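Local coordinates for outer membrane protein SusF (Bacteroides thetaiotaomicron, PDB 4FE9) that binds starch at the bacterial cell surface through its carbohydrate-binding modules, ahead of transport of the starch into the periplasm for degradation, at residues P368-W381 against F401-C415. Residues are numbered along the deposited sequence; the frame is centred on the assembly and turned at random.
Sequences PNVYLMGDTSYNGW and FVSPAFLKDGAVRIC. With NA (sodium ion), chain I.
T376 OG1 lies over one face of the F406 ring, 3.4 Å from F406 CD1, while L372 CD1 approaches the same ring obliquely. The antiparallel pairing of strand 371-374 with strand 410-415 belongs to the third carbohydrate-binding module, in a protein of Ig-type fold, with P368 at the join from the second. The W381 indole has G374 CA 3.2 Å above its plane, over the centre, and its CH2 in turn sits over one face of the R413 guanidinium; the two planes stand 76° apart. At the edge of the F401 ring, near its plane, comes P368 O. Y371 and C415 bond reciprocally through their backbones, and M373 N hydrogen-bonds to R413 O. C415 SG, between its own backbone N and carbonyl carbon (chi1 73°), packs 3.7 Å from M373 CG on the face shared with R413, whose NE is salt-bridged to E430. L372 points to the opposite face, its methyls against F406 and P404. An alanine in place of F406 would probably open a gap beside T376 and L372, leaving the leucine methyls less firmly held. A type I turn, G374 to S377, leads into a type II turn, S377 to G380, where S377 OG, Y378 O and G380 O bind the sodium ion with A383 and D389. Between the two segments, water 2 accepts from D375 N and donates to A411 O, each 2.8 Å from its oxygen.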
loop_
_atom_site.group_PDB
_atom_site.type_symbol
_atom_site.label_atom_id
_atom_site.label_comp_id
_atom_site.label_asym_id
_atom_site.label_seq_id
_atom_site.Cartn_x
_atom_site.Cartn_y
_atom_site.Cartn_z
ATOM N N PRO A 368 -13.624 -4.785 19.973
ATOM C CA PRO A 368 -14.848 -3.956 19.955
ATOM C C PRO A 368 -14.907 -3.015 21.137
ATOM O O PRO A 368 -15.731 -3.208 22.014
ATOM C CB PRO A 368 -15.952 -4.986 20.076
ATOM C CG PRO A 368 -15.355 -6.040 20.948
ATOM C CD PRO A 368 -13.881 -6.121 20.534
ATOM N N ASN A 369 -13.949 -2.093 21.225
ATOM C CA ASN A 369 -13.874 -1.143 22.339
ATOM C C ASN A 369 -14.759 0.075 22.092
ATOM O O ASN A 369 -14.466 0.899 21.204
ATOM C CB ASN A 369 -12.450 -0.666 22.531
ATOM C CG ASN A 369 -11.548 -1.746 23.065
ATOM O OD1 ASN A 369 -12.020 -2.802 23.464
ATOM N ND2 ASN A 369 -10.260 -1.575 22.872
ATOM N N VAL A 370 -15.871 0.149 22.813
ATOM C CA VAL A 370 -16.770 1.304 22.729
ATOM C C VAL A 370 -16.548 2.156 23.960
ATOM O O VAL A 370 -16.327 1.627 25.062
ATOM C CB VAL A 370 -18.225 0.859 22.674
ATOM C CG1 VAL A 370 -19.187 2.082 22.627
ATOM C CG2 VAL A 370 -18.450 -0.008 21.519
ATOM N N TYR A 371 -16.509 3.469 23.775
ATOM C CA TYR A 371 -16.106 4.365 24.849
ATOM C C TYR A 371 -17.153 5.430 25.155
ATOM O O TYR A 371 -17.645 6.122 24.249
ATOM C CB TYR A 371 -14.802 5.036 24.521
ATOM C CG TYR A 371 -13.596 4.111 24.480
ATOM C CD1 TYR A 371 -12.820 3.902 25.622
ATOM C CD2 TYR A 371 -13.118 3.612 23.254
ATOM C CE1 TYR A 371 -11.632 3.192 25.559
ATOM C CE2 TYR A 371 -11.953 2.883 23.186
ATOM C CZ TYR A 371 -11.209 2.675 24.343
ATOM O OH TYR A 371 -10.054 1.939 24.284
ATOM N N LEU A 372 -17.369 5.661 26.449
ATOM C CA LEU A 372 -18.042 6.854 26.921
ATOM C C LEU A 372 -17.122 8.053 26.845
ATOM O O LEU A 372 -15.944 7.987 27.228
ATOM C CB LEU A 372 -18.543 6.652 28.347
ATOM C CG LEU A 372 -19.628 7.619 28.820
ATOM C CD1 LEU A 372 -20.960 7.365 28.054
ATOM C CD2 LEU A 372 -19.833 7.477 30.351
ATOM N N MET A 373 -17.641 9.157 26.319
ATOM C CA MET A 373 -16.848 10.371 26.178
ATOM C C MET A 373 -17.596 11.554 26.768
ATOM O O MET A 373 -18.820 11.594 26.751
ATOM C CB MET A 373 -16.553 10.654 24.696
ATOM C CG MET A 373 -15.893 9.495 23.986
ATOM S SD MET A 373 -14.146 9.466 24.367
ATOM C CE MET A 373 -13.584 11.075 23.774
ATOM N N GLY A 374 -16.844 12.558 27.169
ATOM C CA GLY A 374 -17.402 13.843 27.505
ATOM C C GLY A 374 -17.828 13.859 28.948
ATOM O O GLY A 374 -17.132 13.315 29.827
ATOM N N ASP A 375 -18.939 14.520 29.215
ATOM C CA ASP A 375 -19.139 15.133 30.504
ATOM C C ASP A 375 -19.530 14.084 31.545
ATOM O O ASP A 375 -19.221 14.225 32.729
ATOM C CB ASP A 375 -20.203 16.203 30.411
ATOM C CG ASP A 375 -19.639 17.554 29.954
ATOM O OD1 ASP A 375 -18.407 17.759 30.059
ATOM O OD2 ASP A 375 -20.450 18.457 29.639
ATOM N N THR A 376 -20.186 13.025 31.084
ATOM C CA THR A 376 -20.652 11.979 31.951
ATOM C C THR A 376 -19.612 10.881 32.199
ATOM O O THR A 376 -19.866 9.959 32.979
ATOM C CB THR A 376 -21.979 11.369 31.457
ATOM O OG1 THR A 376 -21.757 10.607 30.266
ATOM C CG2 THR A 376 -22.994 12.447 31.175
ATOM N N SER A 377 -18.379 11.114 31.750
ATOM C CA SER A 377 -17.322 10.072 31.780
ATOM C C SER A 377 -16.186 10.437 32.770
ATOM O O SER A 377 -16.182 11.531 33.306
ATOM C CB SER A 377 -16.757 9.867 30.366
ATOM O OG SER A 377 -15.638 10.701 30.134
ATOM N N TYR A 378 -15.138 9.598 32.843
ATOM C CA TYR A 378 -14.096 9.725 33.902
ATOM C C TYR A 378 -13.158 10.947 33.768
ATOM O O TYR A 378 -12.395 11.075 32.790
ATOM C CB TYR A 378 -13.299 8.394 34.065
ATOM C CG TYR A 378 -12.049 8.492 34.953
ATOM C CD1 TYR A 378 -12.132 8.367 36.358
ATOM C CD2 TYR A 378 -10.781 8.663 34.383
ATOM C CE1 TYR A 378 -10.973 8.482 37.171
ATOM C CE2 TYR A 378 -9.635 8.828 35.173
ATOM C CZ TYR A 378 -9.725 8.715 36.561
ATOM O OH TYR A 378 -8.558 8.863 37.320
ATOM N N ASN A 379 -13.152 11.799 34.788
ATOM C CA ASN A 379 -12.501 13.114 34.695
ATOM C C ASN A 379 -12.967 13.895 33.451
ATOM O O ASN A 379 -12.230 14.739 32.930
ATOM C CB ASN A 379 -10.957 12.983 34.663
ATOM C CG ASN A 379 -10.352 12.699 36.034
ATOM O OD1 ASN A 379 -11.067 12.432 37.004
ATOM N ND2 ASN A 379 -9.017 12.702 36.103
ATOM N N GLY A 380 -14.159 13.565 32.958
ATOM C CA GLY A 380 -14.807 14.348 31.903
ATOM C C GLY A 380 -14.044 14.261 30.591
ATOM O O GLY A 380 -13.658 13.159 30.150
ATOM N N TRP A 381 -13.843 15.416 29.959
ATOM C CA TRP A 381 -13.151 15.494 28.674
ATOM C C TRP A 381 -11.660 15.357 28.894
ATOM O O TRP A 381 -10.870 15.409 27.954
ATOM C CB TRP A 381 -13.445 16.846 27.975
ATOM C CG TRP A 381 -14.811 16.923 27.340
ATOM C CD1 TRP A 381 -15.863 17.708 27.741
ATOM C CD2 TRP A 381 -15.282 16.174 26.200
ATOM N NE1 TRP A 381 -16.947 17.508 26.914
ATOM C CE2 TRP A 381 -16.629 16.558 25.974
ATOM C CE3 TRP A 381 -14.678 15.271 25.313
ATOM C CZ2 TRP A 381 -17.375 16.080 24.890
ATOM C CZ3 TRP A 381 -15.436 14.757 24.258
ATOM C CH2 TRP A 381 -16.775 15.157 24.063
ATOM N N PHE A 401 -23.668 -3.985 24.922
ATOM C CA PHE A 401 -22.574 -3.262 25.531
ATOM C C PHE A 401 -23.183 -2.286 26.529
ATOM O O PHE A 401 -24.222 -1.694 26.263
ATOM C CB PHE A 401 -21.762 -2.501 24.450
ATOM C CG PHE A 401 -21.142 -3.403 23.392
ATOM C CD1 PHE A 401 -21.930 -4.096 22.510
ATOM C CD2 PHE A 401 -19.769 -3.516 23.273
ATOM C CE1 PHE A 401 -21.363 -4.951 21.558
ATOM C CE2 PHE A 401 -19.200 -4.344 22.303
ATOM C CZ PHE A 401 -20.011 -5.057 21.449
ATOM N N VAL A 402 -22.532 -2.108 27.670
ATOM C CA VAL A 402 -23.055 -1.238 28.707
ATOM C C VAL A 402 -21.974 -0.355 29.235
ATOM O O VAL A 402 -20.849 -0.798 29.425
ATOM C CB VAL A 402 -23.710 -2.069 29.875
ATOM C CG1 VAL A 402 -24.320 -1.129 30.941
ATOM C CG2 VAL A 402 -24.774 -3.001 29.314
ATOM N N SER A 403 -22.273 0.938 29.324
ATOM C CA SER A 403 -21.309 1.929 29.773
ATOM C C SER A 403 -21.176 1.920 31.288
ATOM O O SER A 403 -22.061 1.435 31.986
ATOM C CB SER A 403 -21.729 3.337 29.298
ATOM O OG SER A 403 -22.992 3.725 29.845
ATOM N N PRO A 404 -20.084 2.489 31.795
ATOM C CA PRO A 404 -19.903 2.885 33.200
ATOM C C PRO A 404 -20.904 3.952 33.594
ATOM O O PRO A 404 -21.028 4.955 32.894
ATOM C CB PRO A 404 -18.499 3.500 33.213
ATOM C CG PRO A 404 -17.881 3.124 31.865
ATOM C CD PRO A 404 -19.012 3.002 30.935
ATOM N N ALA A 405 -21.612 3.747 34.703
ATOM C CA ALA A 405 -22.662 4.687 35.135
ATOM C C ALA A 405 -22.177 6.153 35.089
ATOM O O ALA A 405 -21.052 6.455 35.499
ATOM C CB ALA A 405 -23.153 4.326 36.554
ATOM N N PHE A 406 -23.043 7.066 34.645
ATOM C CA PHE A 406 -22.644 8.494 34.541
ATOM C C PHE A 406 -22.190 9.063 35.893
ATOM O O PHE A 406 -22.805 8.799 36.916
ATOM C CB PHE A 406 -23.774 9.351 33.956
ATOM C CG PHE A 406 -24.297 8.855 32.634
ATOM C CD1 PHE A 406 -23.507 8.096 31.792
ATOM C CD2 PHE A 406 -25.558 9.218 32.200
ATOM C CE1 PHE A 406 -24.026 7.591 30.603
ATOM C CE2 PHE A 406 -26.047 8.776 30.994
ATOM C CZ PHE A 406 -25.259 7.975 30.181
ATOM N N LEU A 407 -21.069 9.778 35.885
ATOM C CA LEU A 407 -20.547 10.436 37.077
ATOM C C LEU A 407 -21.199 11.796 37.340
ATOM O O LEU A 407 -20.928 12.436 38.367
ATOM C CB LEU A 407 -19.040 10.624 36.958
ATOM C CG LEU A 407 -18.146 9.400 37.198
ATOM C CD1 LEU A 407 -18.851 8.112 36.774
ATOM C CD2 LEU A 407 -16.787 9.561 36.471
ATOM N N LYS A 408 -21.935 12.296 36.345
ATOM C CA LYS A 408 -22.470 13.663 36.364
ATOM C C LYS A 408 -23.584 13.775 35.350
ATOM O O LYS A 408 -23.677 12.966 34.413
ATOM C CB LYS A 408 -21.393 14.672 36.025
ATOM C CG LYS A 408 -20.577 15.121 37.216
ATOM C CD LYS A 408 -19.330 15.869 36.777
ATOM C CE LYS A 408 -19.431 16.289 35.311
ATOM N NZ LYS A 408 -19.908 17.682 35.171
ATOM N N ASP A 409 -24.452 14.756 35.540
ATOM C CA ASP A 409 -25.353 15.161 34.473
ATOM C C ASP A 409 -24.534 15.806 33.369
ATOM O O ASP A 409 -23.513 16.415 33.634
ATOM C CB ASP A 409 -26.414 16.131 35.006
ATOM C CG ASP A 409 -27.028 15.655 36.320
ATOM O OD1 ASP A 409 -27.883 14.728 36.284
ATOM O OD2 ASP A 409 -26.535 16.098 37.388
ATOM N N GLY A 410 -24.928 15.569 32.127
ATOM C CA GLY A 410 -24.261 16.199 30.993
ATOM C C GLY A 410 -24.683 15.580 29.685
ATOM O O GLY A 410 -25.549 14.683 29.650
ATOM N N ALA A 411 -24.144 16.116 28.588
ATOM C CA ALA A 411 -24.394 15.551 27.259
ATOM C C ALA A 411 -23.619 14.243 27.113
ATOM O O ALA A 411 -22.475 14.159 27.516
ATOM C CB ALA A 411 -23.979 16.536 26.182
ATOM N N VAL A 412 -24.313 13.206 26.679
ATOM C CA VAL A 412 -23.705 11.917 26.388
ATOM C C VAL A 412 -22.996 11.955 25.019
ATOM O O VAL A 412 -23.562 12.408 24.044
ATOM C CB VAL A 412 -24.759 10.816 26.357
ATOM C CG1 VAL A 412 -24.105 9.446 26.035
ATOM C CG2 VAL A 412 -25.520 10.761 27.696
ATOM N N ARG A 413 -21.741 11.531 24.992
ATOM C CA ARG A 413 -21.068 11.180 23.752
ATOM C C ARG A 413 -20.532 9.740 23.815
ATOM O O ARG A 413 -20.137 9.256 24.903
ATOM C CB ARG A 413 -19.928 12.169 23.469
ATOM C CG ARG A 413 -20.360 13.630 23.403
ATOM C CD ARG A 413 -21.160 13.938 22.097
ATOM N NE ARG A 413 -20.276 14.187 20.930
ATOM C CZ ARG A 413 -19.708 15.364 20.634
ATOM N NH1 ARG A 413 -19.794 16.386 21.483
ATOM N NH2 ARG A 413 -18.971 15.492 19.523
ATOM N N ILE A 414 -20.614 9.030 22.691
ATOM C CA ILE A 414 -20.122 7.642 22.590
ATOM C C ILE A 414 -19.286 7.523 21.299
ATOM O O ILE A 414 -19.645 8.119 20.249
ATOM C CB ILE A 414 -21.290 6.638 22.491
ATOM C CG1 ILE A 414 -22.456 7.067 23.401
ATOM C CG2 ILE A 414 -20.811 5.195 22.833
ATOM C CD1 ILE A 414 -23.769 6.371 23.063
ATOM N N CYS A 415 -18.194 6.753 21.358
ATOM C CA CYS A 415 -17.438 6.439 20.151
ATOM C C CYS A 415 -16.770 5.048 20.157
ATOM O O CYS A 415 -16.766 4.335 21.183
ATOM C CB CYS A 415 -16.396 7.521 19.862
ATOM S SG CYS A 415 -14.979 7.485 21.000
HETATM NA NA NA I . -13.286 10.547 30.348
HETATM O O HOH W 1 -21.017 12.242 28.224
HETATM O O HOH W 2 -20.235 15.749 27.025
#